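Local coordinates for protein SGNH-hydrolase family esterase (Altererythrobacter indicus, PDB 7C2A) that is an SGNH-family esterase that hydrolyses ester bonds, its substrates possibly including lysophospholipids, at residues A[6-11]-A[74-79]; A[110-115]-A[144-149]; A[56-61]-A[98-103]; A[60-65]-A[105-110]. All coordinates share one frame; numbering follows the deposited sequence.

Contact 1. Residues A[6-11]-A[74-79]; sequences RVILAF and LAIVEL. With ACT (acetate ion), chain G.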
loop_
_atom_site.group_PDB
_atom_site.type_symbol
_atom_site.label_atom_id
_atom_site.label_comp_id
_atom_site.label_asym_id
_atom_site.label_seq_id
_atom_site.Cartn_x
_atom_site.Cartn_y
_atom_site.Cartn_z
ATOM N N ARG A 6 -6.963 -7.867 -21.275
ATOM C CA ARG A 6 -7.853 -7.418 -20.212
ATOM C C ARG A 6 -7.188 -6.316 -19.398
ATOM O O ARG A 6 -6.060 -6.473 -18.923
ATOM C CB ARG A 6 -8.183 -8.574 -19.270
ATOM C CG ARG A 6 -8.515 -9.889 -19.961
ATOM C CD ARG A 6 -9.829 -9.811 -20.749
ATOM N NE ARG A 6 -10.919 -9.218 -19.976
ATOM C CZ ARG A 6 -11.629 -9.881 -19.065
ATOM N NH1 ARG A 6 -11.374 -11.154 -18.792
ATOM N NH2 ARG A 6 -12.596 -9.253 -18.402
ATOM N N VAL A 7 -7.903 -5.225 -19.176
ATOM C CA VAL A 7 -7.329 -4.058 -18.524
ATOM C C VAL A 7 -7.617 -4.095 -17.029
ATOM O O VAL A 7 -8.776 -4.176 -16.609
ATOM C CB VAL A 7 -7.850 -2.772 -19.173
ATOM C CG1 VAL A 7 -7.305 -1.560 -18.456
ATOM C CG2 VAL A 7 -7.476 -2.753 -20.660
ATOM N N ILE A 8 -6.561 -4.022 -16.223
ATOM C CA ILE A 8 -6.670 -4.016 -14.769
ATOM C C ILE A 8 -5.981 -2.765 -14.253
ATOM O O ILE A 8 -4.855 -2.468 -14.656
ATOM C CB ILE A 8 -6.027 -5.268 -14.140
ATOM C CG1 ILE A 8 -6.678 -6.544 -14.688
ATOM C CG2 ILE A 8 -6.104 -5.200 -12.614
ATOM C CD1 ILE A 8 -6.000 -7.830 -14.248
ATOM N N LEU A 9 -6.659 -2.021 -13.381
ATOM C CA LEU A 9 -6.052 -0.866 -12.728
ATOM C C LEU A 9 -5.442 -1.292 -11.397
ATOM O O LEU A 9 -6.150 -1.812 -10.534
ATOM C CB LEU A 9 -7.124 0.191 -12.480
ATOM C CG LEU A 9 -6.630 1.437 -11.747
ATOM C CD1 LEU A 9 -5.619 2.196 -12.599
ATOM C CD2 LEU A 9 -7.783 2.357 -11.355
ATOM N N ALA A 10 -4.143 -1.070 -11.227
ATOM C CA ALA A 10 -3.460 -1.308 -9.954
ATOM C C ALA A 10 -3.282 0.047 -9.277
ATOM O O ALA A 10 -2.370 0.805 -9.606
ATOM C CB ALA A 10 -2.131 -2.025 -10.187
ATOM N N PHE A 11 -4.177 0.363 -8.338
ATOM C CA PHE A 11 -4.260 1.689 -7.729
ATOM C C PHE A 11 -3.716 1.583 -6.311
ATOM O O PHE A 11 -4.386 1.033 -5.436
ATOM C CB PHE A 11 -5.719 2.149 -7.733
ATOM C CG PHE A 11 -5.907 3.600 -7.387
ATOM C CD1 PHE A 11 -5.585 4.595 -8.295
ATOM C CD2 PHE A 11 -6.419 3.980 -6.146
ATOM C CE1 PHE A 11 -5.764 5.947 -7.984
ATOM C CE2 PHE A 11 -6.609 5.322 -5.826
ATOM C CZ PHE A 11 -6.279 6.304 -6.740
ATOM N N LEU A 74 -11.188 -4.365 -13.893
ATOM C CA LEU A 74 -11.032 -4.682 -12.484
ATOM C C LEU A 74 -10.122 -3.598 -11.939
ATOM O O LEU A 74 -9.171 -3.198 -12.611
ATOM C CB LEU A 74 -10.350 -6.043 -12.296
ATOM C CG LEU A 74 -9.883 -6.405 -10.885
ATOM C CD1 LEU A 74 -11.064 -6.576 -9.950
ATOM C CD2 LEU A 74 -9.055 -7.682 -10.905
ATOM N N ALA A 75 -10.425 -3.123 -10.733
ATOM C CA ALA A 75 -9.564 -2.186 -10.020
ATOM C C ALA A 75 -9.084 -2.853 -8.745
ATOM O O ALA A 75 -9.901 -3.299 -7.931
ATOM C CB ALA A 75 -10.310 -0.898 -9.665
ATOM N N ILE A 76 -7.771 -2.906 -8.569
ATOM C CA ILE A 76 -7.156 -3.413 -7.350
ATOM C C ILE A 76 -6.736 -2.207 -6.530
ATOM O O ILE A 76 -5.940 -1.387 -6.996
ATOM C CB ILE A 76 -5.943 -4.305 -7.659
ATOM C CG1 ILE A 76 -6.294 -5.410 -8.666
ATOM C CG2 ILE A 76 -5.384 -4.867 -6.360
ATOM C CD1 ILE A 76 -5.096 -6.239 -9.139
ATOM N N VAL A 77 -7.258 -2.084 -5.312
ATOM C CA VAL A 77 -7.033 -0.896 -4.489
ATOM C C VAL A 77 -6.179 -1.296 -3.297
ATOM O O VAL A 77 -6.565 -2.171 -2.508
ATOM C CB VAL A 77 -8.353 -0.258 -4.036
ATOM C CG1 VAL A 77 -8.089 0.909 -3.094
ATOM C CG2 VAL A 77 -9.172 0.187 -5.232
ATOM N N GLU A 78 -5.027 -0.638 -3.154
ATOM C CA GLU A 78 -4.011 -0.991 -2.164
ATOM C C GLU A 78 -3.522 0.305 -1.520
ATOM O O GLU A 78 -2.545 0.894 -1.968
ATOM C CB GLU A 78 -2.882 -1.740 -2.862
ATOM C CG GLU A 78 -1.713 -2.120 -1.990
ATOM C CD GLU A 78 -0.588 -1.093 -2.002
ATOM O OE1 GLU A 78 -0.091 -0.791 -0.893
ATOM O OE2 GLU A 78 -0.188 -0.606 -3.081
ATOM N N LEU A 79 -4.211 0.755 -0.474
ATOM C CA LEU A 79 -3.872 2.020 0.160
ATOM C C LEU A 79 -4.166 1.926 1.648
ATOM O O LEU A 79 -5.034 1.163 2.086
ATOM C CB LEU A 79 -4.662 3.195 -0.420
ATOM C CG LEU A 79 -4.279 3.610 -1.835
ATOM C CD1 LEU A 79 -5.275 4.642 -2.338
ATOM C CD2 LEU A 79 -2.883 4.177 -1.860
HETATM C C ACT G . -10.153 -14.076 -19.610
HETATM O O ACT G . -11.191 -14.196 -18.900
HETATM O OXT ACT G . -9.485 -13.036 -19.861
HETATM C CH3 ACT G . -9.605 -15.383 -20.263
#
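The carbonyl oxygen of L9 is gripped from the neighbouring strand by two hydrogens: I76 N donates a nearly straight hydrogen bond to L9 O (2.8 Å, 173°), and the CA-H of A75 adds a longer contact. The pattern repeats along the pair, F11 N bonding to I76 O at 2.8 Å and E78 N to F11 O at 2.9 Å, while L9 N reaches L74 O. This is regular parallel pairing, the strands inclined by only 17°, in the central sheet of the SGNH hydrolase fold. On the face carrying I8, A10 and I76, CG2 of I8 meets CD1 of I76 at 3.8 Å, and I8 CG2 also lies near L74 CD2. On the other face F11 has CG anti to the backbone N (chi1 -168°), and its CE2 meets L79 CD1 at 3.8 Å as the two side chains cross obliquely. At the far end, R6 NH1 donates to OXT of an acetate (2.9 Å), probably from the crystallisation liquor, while R6 NE forms a salt bridge with E73. E78 OE2 accepts from D13 N, in the GDS sequence that in this family carries the nucleophilic serine. Helices 54-66 and 90-106 pack on the side of L9, F11 and V77; helix 14-17 touches A10 and I76 on the opposite face, and strand 42-48 flanks 6-11.

Contact 2. Residues A[110-115]-A[144-149]; sequences PILLMG and KLVPFF
M114 and V146 stand side by side, pointing the same way, on paired parallel strands at the edge of the three-layer alpha/beta/alpha fold, joined by a beta-alpha-beta crossover through helices 124-131 and 133-140. M114 SD touches V146 CG2 at 3.7 Å, put there by the bend at chi2 (-51°). The same M114 SD lies 4.5 Å from the centroid of the F149 ring, approaching obliquely, a Met-aromatic contact. CG of M114 sits over one face of that ring toward the rim, and M114 CE meets F149 CE1 at 3.7 Å. F149 also packs edge-to-face with Y27. On this same face of the sheet L112 CD1 rests against K144 CB (3.7 Å). L113 and L145 occupy the other face, their side chains crossing at a slant, with L145 CD1 lying 4.1 Å from L113 CB; Y134 of helix 133-140 touches both leucines. Backbone bonds lace the strands together, the straightest being L113 N to K144 O at 177°. Beyond the strands the pairing persists through G115, whose N donates to V146 O and whose lack of a side chain lets P147 O approach its CA. The last bond runs from F149 N to G115 O, 2.9 Å and 174°.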
loop_
_atom_site.group_PDB
_atom_site.type_symbol
_atom_site.label_atom_id
_atom_site.label_comp_id
_atom_site.label_asym_id
_atom_site.label_seq_id
_atom_site.Cartn_x
_atom_site.Cartn_y
_atom_site.Cartn_z
ATOM N N PRO A 110 -15.483 -3.515 -11.124
ATOM C CA PRO A 110 -15.266 -4.455 -10.020
ATOM C C PRO A 110 -14.019 -4.116 -9.220
ATOM O O PRO A 110 -13.027 -3.621 -9.755
ATOM C CB PRO A 110 -15.110 -5.802 -10.737
ATOM C CG PRO A 110 -15.821 -5.634 -12.039
ATOM C CD PRO A 110 -15.578 -4.200 -12.426
ATOM N N ILE A 111 -14.066 -4.441 -7.930
ATOM C CA ILE A 111 -13.041 -4.042 -6.972
ATOM C C ILE A 111 -12.442 -5.271 -6.301
ATOM O O ILE A 111 -13.174 -6.139 -5.807
ATOM C CB ILE A 111 -13.631 -3.133 -5.882
ATOM C CG1 ILE A 111 -14.250 -1.873 -6.486
ATOM C CG2 ILE A 111 -12.571 -2.776 -4.840
ATOM C CD1 ILE A 111 -15.218 -1.193 -5.550
ATOM N N LEU A 112 -11.116 -5.305 -6.227
ATOM C CA LEU A 112 -10.387 -6.174 -5.312
ATOM C C LEU A 112 -9.622 -5.281 -4.341
ATOM O O LEU A 112 -8.803 -4.455 -4.761
ATOM C CB LEU A 112 -9.423 -7.083 -6.075
ATOM C CG LEU A 112 -8.524 -7.974 -5.220
ATOM C CD1 LEU A 112 -9.350 -8.938 -4.390
ATOM C CD2 LEU A 112 -7.541 -8.725 -6.106
ATOM N N LEU A 113 -9.883 -5.439 -3.053
ATOM C CA LEU A 113 -9.249 -4.647 -2.011
ATOM C C LEU A 113 -8.098 -5.428 -1.392
ATOM O O LEU A 113 -8.281 -6.569 -0.970
ATOM C CB LEU A 113 -10.286 -4.321 -0.939
ATOM C CG LEU A 113 -9.956 -3.254 0.100
ATOM C CD1 LEU A 113 -9.705 -1.894 -0.536
ATOM C CD2 LEU A 113 -11.076 -3.154 1.124
ATOM N N MET A 114 -6.926 -4.799 -1.329
ATOM C CA MET A 114 -5.734 -5.430 -0.703
ATOM C C MET A 114 -5.699 -5.002 0.768
ATOM O O MET A 114 -5.466 -3.814 1.043
ATOM C CB MET A 114 -4.454 -4.988 -1.415
ATOM C CG MET A 114 -4.358 -5.507 -2.844
ATOM S SD MET A 114 -4.628 -7.298 -2.932
ATOM C CE MET A 114 -3.752 -7.700 -4.442
ATOM N N GLY A 115 -5.954 -5.945 1.677
ATOM C CA GLY A 115 -5.989 -5.645 3.121
ATOM C C GLY A 115 -4.624 -5.272 3.670
ATOM O O GLY A 115 -3.650 -5.975 3.383
ATOM N N LYS A 144 -14.202 -7.851 -3.434
ATOM C CA LYS A 144 -13.414 -8.976 -2.966
ATOM C C LYS A 144 -12.245 -8.455 -2.143
ATOM O O LYS A 144 -11.787 -7.327 -2.332
ATOM C CB LYS A 144 -12.944 -9.812 -4.151
ATOM C CG LYS A 144 -14.104 -10.570 -4.801
ATOM C CD LYS A 144 -13.693 -11.306 -6.057
ATOM C CE LYS A 144 -14.775 -12.282 -6.504
ATOM N NZ LYS A 144 -15.801 -11.636 -7.372
ATOM N N LEU A 145 -11.787 -9.269 -1.199
ATOM C CA LEU A 145 -10.768 -8.849 -0.250
ATOM C C LEU A 145 -9.660 -9.887 -0.193
ATOM O O LEU A 145 -9.932 -11.082 -0.029
ATOM C CB LEU A 145 -11.367 -8.683 1.151
ATOM C CG LEU A 145 -10.369 -8.395 2.272
ATOM C CD1 LEU A 145 -9.774 -7.005 2.136
ATOM C CD2 LEU A 145 -11.040 -8.557 3.623
ATOM N N VAL A 146 -8.416 -9.436 -0.323
ATOM C CA VAL A 146 -7.255 -10.190 0.138
ATOM C C VAL A 146 -6.997 -9.745 1.575
ATOM O O VAL A 146 -6.616 -8.586 1.785
ATOM C CB VAL A 146 -6.027 -9.932 -0.743
ATOM C CG1 VAL A 146 -4.784 -10.518 -0.099
ATOM C CG2 VAL A 146 -6.232 -10.522 -2.141
ATOM N N PRO A 147 -7.246 -10.589 2.576
ATOM C CA PRO A 147 -7.248 -10.073 3.952
ATOM C C PRO A 147 -5.925 -9.464 4.375
ATOM O O PRO A 147 -5.914 -8.447 5.080
ATOM C CB PRO A 147 -7.618 -11.305 4.790
ATOM C CG PRO A 147 -8.399 -12.166 3.847
ATOM C CD PRO A 147 -7.755 -11.970 2.499
ATOM N N PHE A 148 -4.801 -10.043 3.955
ATOM C CA PHE A 148 -3.481 -9.591 4.407
ATOM C C PHE A 148 -2.558 -9.638 3.189
ATOM O O PHE A 148 -1.924 -10.659 2.910
ATOM C CB PHE A 148 -3.002 -10.471 5.559
ATOM C CG PHE A 148 -1.689 -10.048 6.191
ATOM C CD1 PHE A 148 -1.055 -8.873 5.871
ATOM C CD2 PHE A 148 -1.091 -10.874 7.125
ATOM C CE1 PHE A 148 0.158 -8.527 6.474
ATOM C CE2 PHE A 148 0.111 -10.530 7.726
ATOM C CZ PHE A 148 0.735 -9.364 7.401
ATOM N N PHE A 149 -2.476 -8.518 2.475
ATOM C CA PHE A 149 -1.727 -8.489 1.224
ATOM C C PHE A 149 -0.275 -8.912 1.420
ATOM O O PHE A 149 0.278 -9.645 0.592
ATOM C CB PHE A 149 -1.823 -7.088 0.628
ATOM C CG PHE A 149 -1.020 -6.903 -0.621
ATOM C CD1 PHE A 149 -1.161 -7.778 -1.684
ATOM C CD2 PHE A 149 -0.127 -5.856 -0.740
ATOM C CE1 PHE A 149 -0.420 -7.611 -2.843
ATOM C CE2 PHE A 149 0.612 -5.690 -1.905
ATOM C CZ PHE A 149 0.460 -6.579 -2.948
#

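Contact 3. Residues A[56-61]-A[98-103]; sequences AGLQRI and SGILEE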
loop_
_atom_site.group_PDB
_atom_site.type_symbol
_atom_site.label_atom_id
_atom_site.label_comp_id
_atom_site.label_asym_id
_atom_site.label_seq_id
_atom_site.Cartn_x
_atom_site.Cartn_y
_atom_site.Cartn_z
ATOM N N ALA A 56 -4.599 11.065 -0.546
ATOM C CA ALA A 56 -3.982 11.306 -1.845
ATOM C C ALA A 56 -4.630 10.452 -2.927
ATOM O O ALA A 56 -4.866 10.916 -4.049
ATOM C CB ALA A 56 -2.471 11.069 -1.779
ATOM N N GLY A 57 -4.931 9.193 -2.608
ATOM C CA GLY A 57 -5.604 8.349 -3.579
ATOM C C GLY A 57 -6.980 8.872 -3.929
ATOM O O GLY A 57 -7.369 8.900 -5.097
ATOM N N LEU A 58 -7.736 9.307 -2.921
ATOM C CA LEU A 58 -9.050 9.886 -3.184
ATOM C C LEU A 58 -8.944 11.128 -4.059
ATOM O O LEU A 58 -9.787 11.356 -4.928
ATOM C CB LEU A 58 -9.740 10.196 -1.858
ATOM C CG LEU A 58 -11.115 10.859 -1.922
ATOM C CD1 LEU A 58 -12.106 10.005 -2.695
ATOM C CD2 LEU A 58 -11.612 11.133 -0.513
ATOM N N GLN A 59 -7.901 11.927 -3.850
ATOM C CA GLN A 59 -7.734 13.150 -4.623
ATOM C C GLN A 59 -7.536 12.874 -6.107
ATOM O O GLN A 59 -7.914 13.704 -6.945
ATOM C CB GLN A 59 -6.549 13.935 -4.080
ATOM C CG GLN A 59 -6.448 15.345 -4.643
ATOM C CD GLN A 59 -7.553 16.242 -4.114
ATOM O OE1 GLN A 59 -7.912 16.166 -2.940
ATOM N NE2 GLN A 59 -8.099 17.090 -4.972
ATOM N N ARG A 60 -6.966 11.721 -6.464
ATOM C CA ARG A 60 -6.593 11.438 -7.846
ATOM C C ARG A 60 -7.414 10.351 -8.520
ATOM O O ARG A 60 -7.223 10.134 -9.719
ATOM C CB ARG A 60 -5.090 11.145 -8.001
ATOM C CG ARG A 60 -4.642 9.852 -7.363
ATOM C CD ARG A 60 -3.170 9.532 -7.684
ATOM N NE ARG A 60 -2.725 8.418 -6.847
ATOM C CZ ARG A 60 -2.460 7.185 -7.279
ATOM N NH1 ARG A 60 -2.513 6.899 -8.571
ATOM N NH2 ARG A 60 -2.125 6.242 -6.413
ATOM N N ILE A 61 -8.324 9.669 -7.818
ATOM C CA ILE A 61 -8.975 8.511 -8.433
ATOM C C ILE A 61 -9.746 8.897 -9.697
ATOM O O ILE A 61 -9.673 8.200 -10.714
ATOM C CB ILE A 61 -9.819 7.708 -7.423
ATOM C CG1 ILE A 61 -10.446 6.482 -8.109
ATOM C CG2 ILE A 61 -10.919 8.567 -6.785
ATOM C CD1 ILE A 61 -9.453 5.426 -8.624
ATOM N N SER A 98 -13.523 4.783 1.405
ATOM C CA SER A 98 -14.920 4.699 0.990
ATOM C C SER A 98 -15.179 5.568 -0.234
ATOM O O SER A 98 -15.900 5.163 -1.148
ATOM C CB SER A 98 -15.837 5.129 2.139
ATOM O OG SER A 98 -15.810 4.219 3.213
ATOM N N GLY A 99 -14.605 6.772 -0.261
ATOM C CA GLY A 99 -14.784 7.638 -1.414
ATOM C C GLY A 99 -14.170 7.062 -2.677
ATOM O O GLY A 99 -14.729 7.207 -3.765
ATOM N N ILE A 100 -13.015 6.400 -2.554
ATOM C CA ILE A 100 -12.403 5.736 -3.706
ATOM C C ILE A 100 -13.303 4.620 -4.223
ATOM O O ILE A 100 -13.566 4.509 -5.429
ATOM C CB ILE A 100 -11.006 5.197 -3.346
ATOM C CG1 ILE A 100 -10.071 6.350 -2.985
ATOM C CG2 ILE A 100 -10.439 4.373 -4.500
ATOM C CD1 ILE A 100 -8.810 5.906 -2.283
ATOM N N LEU A 101 -13.783 3.770 -3.315
ATOM C CA LEU A 101 -14.593 2.637 -3.740
ATOM C C LEU A 101 -15.931 3.097 -4.290
ATOM O O LEU A 101 -16.461 2.482 -5.219
ATOM C CB LEU A 101 -14.786 1.652 -2.591
ATOM C CG LEU A 101 -13.503 1.109 -1.954
ATOM C CD1 LEU A 101 -13.838 -0.079 -1.075
ATOM C CD2 LEU A 101 -12.461 0.734 -2.998
ATOM N N GLU A 102 -16.473 4.192 -3.756
ATOM C CA GLU A 102 -17.730 4.720 -4.265
ATOM C C GLU A 102 -17.587 5.196 -5.701
ATOM O O GLU A 102 -18.497 5.013 -6.515
ATOM C CB GLU A 102 -18.223 5.847 -3.363
ATOM C CG GLU A 102 -19.016 5.325 -2.189
ATOM C CD GLU A 102 -19.351 6.369 -1.145
ATOM O OE1 GLU A 102 -19.088 7.571 -1.377
ATOM O OE2 GLU A 102 -19.884 5.973 -0.085
ATOM N N GLU A 103 -16.465 5.833 -6.029
ATOM C CA GLU A 103 -16.233 6.249 -7.406
ATOM C C GLU A 103 -16.122 5.042 -8.339
ATOM O O GLU A 103 -16.704 5.035 -9.429
ATOM C CB GLU A 103 -14.986 7.125 -7.470
ATOM C CG GLU A 103 -14.627 7.592 -8.869
ATOM C CD GLU A 103 -15.677 8.491 -9.506
ATOM O OE1 GLU A 103 -16.541 9.030 -8.784
ATOM O OE2 GLU A 103 -15.645 8.657 -10.742
#
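L58 sets its CD1 methyl over the face of the flat G99-I100 peptide group, 3.6 Å from G99 C, and I100 returns the arrangement by placing CD1 over the G57-L58 peptide, 3.6 Å from L58 N. Such reciprocal methyl-on-peptide packing joins helices 54-66 and 90-106, neighbours in one helical layer of the alpha/beta/alpha sandwich, whose local axes run 9.0 Å apart at 25°. G99 lets the helices come this close, since a side chain there would collide with L58 CD1; one on G57 would be tight against I100 CD1. I100 has CG1 anti to its carbonyl carbon (chi1 -63°), and this branch lies against the backbone and CB of L58. I100 CG2 meets I61 CG1 at 4.2 Å. An alanine at I100 would probably open a gap beside G57 and L58 and take the CG2 contact from I61, leaving it only the more distant E103 across this contact. There the aliphatic E103 CG lies 4.4 Å from I61 CG2.

Contact 4. Residues A[60-65]-A[105-110]; sequences RIKFVL and QRRKIP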
loop_
_atom_site.group_PDB
_atom_site.type_symbol
_atom_site.label_atom_id
_atom_site.label_comp_id
_atom_site.label_asym_id
_atom_site.label_seq_id
_atom_site.Cartn_x
_atom_site.Cartn_y
_atom_site.Cartn_z
ATOM N N ARG A 60 -6.966 11.721 -6.464
ATOM C CA ARG A 60 -6.593 11.438 -7.846
ATOM C C ARG A 60 -7.414 10.351 -8.520
ATOM O O ARG A 60 -7.223 10.134 -9.719
ATOM C CB ARG A 60 -5.090 11.145 -8.001
ATOM C CG ARG A 60 -4.642 9.852 -7.363
ATOM C CD ARG A 60 -3.170 9.532 -7.684
ATOM N NE ARG A 60 -2.725 8.418 -6.847
ATOM C CZ ARG A 60 -2.460 7.185 -7.279
ATOM N NH1 ARG A 60 -2.513 6.899 -8.571
ATOM N NH2 ARG A 60 -2.125 6.242 -6.413
ATOM N N ILE A 61 -8.324 9.669 -7.818
ATOM C CA ILE A 61 -8.975 8.511 -8.433
ATOM C C ILE A 61 -9.746 8.897 -9.697
ATOM O O ILE A 61 -9.673 8.200 -10.714
ATOM C CB ILE A 61 -9.819 7.708 -7.423
ATOM C CG1 ILE A 61 -10.446 6.482 -8.109
ATOM C CG2 ILE A 61 -10.919 8.567 -6.785
ATOM C CD1 ILE A 61 -9.453 5.426 -8.624
ATOM N N LYS A 62 -10.502 9.997 -9.656
ATOM C CA LYS A 62 -11.250 10.409 -10.843
ATOM C C LYS A 62 -10.314 10.718 -12.006
ATOM O O LYS A 62 -10.555 10.294 -13.141
ATOM C CB LYS A 62 -12.118 11.630 -10.530
ATOM C CG LYS A 62 -13.439 11.328 -9.834
ATOM C CD LYS A 62 -14.203 12.628 -9.564
ATOM C CE LYS A 62 -15.525 12.392 -8.845
ATOM N NZ LYS A 62 -16.545 11.756 -9.718
ATOM N N PHE A 63 -9.242 11.460 -11.738
ATOM C CA PHE A 63 -8.295 11.807 -12.792
ATOM C C PHE A 63 -7.666 10.561 -13.396
ATOM O O PHE A 63 -7.526 10.453 -14.619
ATOM C CB PHE A 63 -7.203 12.710 -12.214
ATOM C CG PHE A 63 -6.142 13.086 -13.209
ATOM C CD1 PHE A 63 -6.336 14.160 -14.063
ATOM C CD2 PHE A 63 -4.960 12.375 -13.306
ATOM C CE1 PHE A 63 -5.377 14.522 -14.982
ATOM C CE2 PHE A 63 -3.993 12.737 -14.234
ATOM C CZ PHE A 63 -4.208 13.809 -15.075
ATOM N N VAL A 64 -7.260 9.614 -12.550
ATOM C CA VAL A 64 -6.645 8.383 -13.045
ATOM C C VAL A 64 -7.618 7.624 -13.936
ATOM O O VAL A 64 -7.253 7.155 -15.020
ATOM C CB VAL A 64 -6.129 7.533 -11.866
ATOM C CG1 VAL A 64 -5.758 6.137 -12.330
ATOM C CG2 VAL A 64 -4.934 8.209 -11.219
ATOM N N LEU A 65 -8.871 7.512 -13.514
ATOM C CA LEU A 65 -9.861 6.814 -14.330
ATOM C C LEU A 65 -10.143 7.559 -15.631
ATOM O O LEU A 65 -10.207 6.948 -16.706
ATOM C CB LEU A 65 -11.142 6.628 -13.528
ATOM C CG LEU A 65 -11.000 5.643 -12.369
ATOM C CD1 LEU A 65 -12.203 5.732 -11.455
ATOM C CD2 LEU A 65 -10.819 4.205 -12.884
ATOM N N GLN A 105 -17.428 2.086 -7.842
ATOM C CA GLN A 105 -18.756 1.484 -7.911
ATOM C C GLN A 105 -19.681 2.286 -8.818
ATOM O O GLN A 105 -20.482 1.710 -9.566
ATOM C CB GLN A 105 -19.338 1.400 -6.504
ATOM C CG GLN A 105 -20.458 0.396 -6.334
ATOM C CD GLN A 105 -20.825 0.215 -4.879
ATOM O OE1 GLN A 105 -21.084 1.188 -4.173
ATOM N NE2 GLN A 105 -20.836 -1.029 -4.417
ATOM N N ARG A 106 -19.608 3.615 -8.749
ATOM C CA ARG A 106 -20.416 4.432 -9.645
ATOM C C ARG A 106 -20.171 4.040 -11.094
ATOM O O ARG A 106 -21.114 3.950 -11.892
ATOM C CB ARG A 106 -20.089 5.907 -9.428
ATOM C CG ARG A 106 -20.957 6.868 -10.203
ATOM C CD ARG A 106 -20.520 8.293 -9.928
ATOM N NE ARG A 106 -19.253 8.600 -10.582
ATOM C CZ ARG A 106 -19.135 8.901 -11.871
ATOM N NH1 ARG A 106 -20.212 8.947 -12.641
ATOM N NH2 ARG A 106 -17.943 9.161 -12.387
ATOM N N ARG A 107 -18.914 3.778 -11.448
ATOM C CA ARG A 107 -18.549 3.424 -12.810
ATOM C C ARG A 107 -18.697 1.940 -13.087
ATOM O O ARG A 107 -18.306 1.484 -14.161
ATOM C CB ARG A 107 -17.118 3.872 -13.110
ATOM C CG ARG A 107 -16.889 5.345 -12.839
ATOM C CD ARG A 107 -15.607 5.796 -13.482
ATOM N NE ARG A 107 -15.239 7.138 -13.051
ATOM C CZ ARG A 107 -14.552 7.995 -13.795
ATOM N NH1 ARG A 107 -14.171 7.663 -15.016
ATOM N NH2 ARG A 107 -14.265 9.188 -13.317
ATOM N N LYS A 108 -19.232 1.182 -12.134
ATOM C CA LYS A 108 -19.443 -0.255 -12.293
ATOM C C LYS A 108 -18.143 -1.003 -12.592
ATOM O O LYS A 108 -18.115 -1.942 -13.387
ATOM C CB LYS A 108 -20.534 -0.562 -13.321
ATOM C CG LYS A 108 -21.855 0.095 -12.964
ATOM C CD LYS A 108 -23.033 -0.518 -13.696
ATOM C CE LYS A 108 -24.340 -0.119 -13.028
ATOM N NZ LYS A 108 -25.378 -1.175 -13.177
ATOM N N ILE A 109 -17.056 -0.588 -11.950
ATOM C CA ILE A 109 -15.764 -1.257 -12.068
ATOM C C ILE A 109 -15.613 -2.209 -10.888
ATOM O O ILE A 109 -15.625 -1.753 -9.734
ATOM C CB ILE A 109 -14.614 -0.245 -12.113
ATOM C CG1 ILE A 109 -14.745 0.640 -13.355
ATOM C CG2 ILE A 109 -13.281 -0.990 -12.098
ATOM C CD1 ILE A 109 -13.793 1.807 -13.373
ATOM N N PRO A 110 -15.483 -3.515 -11.124
ATOM C CA PRO A 110 -15.266 -4.455 -10.020
ATOM C C PRO A 110 -14.019 -4.116 -9.220
ATOM O O PRO A 110 -13.027 -3.621 -9.755
ATOM C CB PRO A 110 -15.110 -5.802 -10.737
ATOM C CG PRO A 110 -15.821 -5.634 -12.039
ATOM C CD PRO A 110 -15.578 -4.200 -12.426
#
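Between L65 and R107 the contact is aliphatic-on-guanidinium packing, at the place where helices 54-66 and 90-106 both draw to a close. L65 CB lies 3.5 Å above one face of the R107 guanidinium, offset toward its rim at NH1, and L65 CD1 sits 3.7 Å from R107 NE. The arginine chain is extended from CG to NE (chi2 -165°), carrying its guanidinium across to helix 54-66. Its charge is answered on two sides, NE by E103 and NH2 by D66. An alanine in place of R107 would probably leave D66 without this salt bridge and remove the guanidinium that lies over L65 CB. K62 and R106 also form salt bridges to E103, which is likely to offset the repulsion between them. L65 CD2 meets I109 CD1 at 3.9 Å, the two side chains running alongside in opposite senses. K108, with positive phi, closes helix 90-106 in a Schellman motif, with I109 N bonded back to L104 O and K108 N to Q105 O; P110 then leads to strand 74-78, while L65 packs on L9 of strand 6-12.

How the contacts relate
Contacts 1 and 2, centred about 10 Å apart, are successive parts of one sheet: A75 N meets P110 O at 2.8 Å and V77 N meets L112 O at 2.9 Å. Contacts 3 and 4 lie along a single helix pair, their centres about 8 Å apart, linked by the salt bridge between E103 OE1 and K62 NZ (2.9 Å). F11 connects sheet to helices, its CZ lying 3.3 Å from G57 O. P110 is common to contacts 2 and 4. Segment 6-11 runs on toward the GDS sequence, which in this family carries the nucleophilic serine. The side chains of I8 and K144 each lie about 12 Å from a bound cadmium ion; H164 and H166 form a cadmium site in this structure.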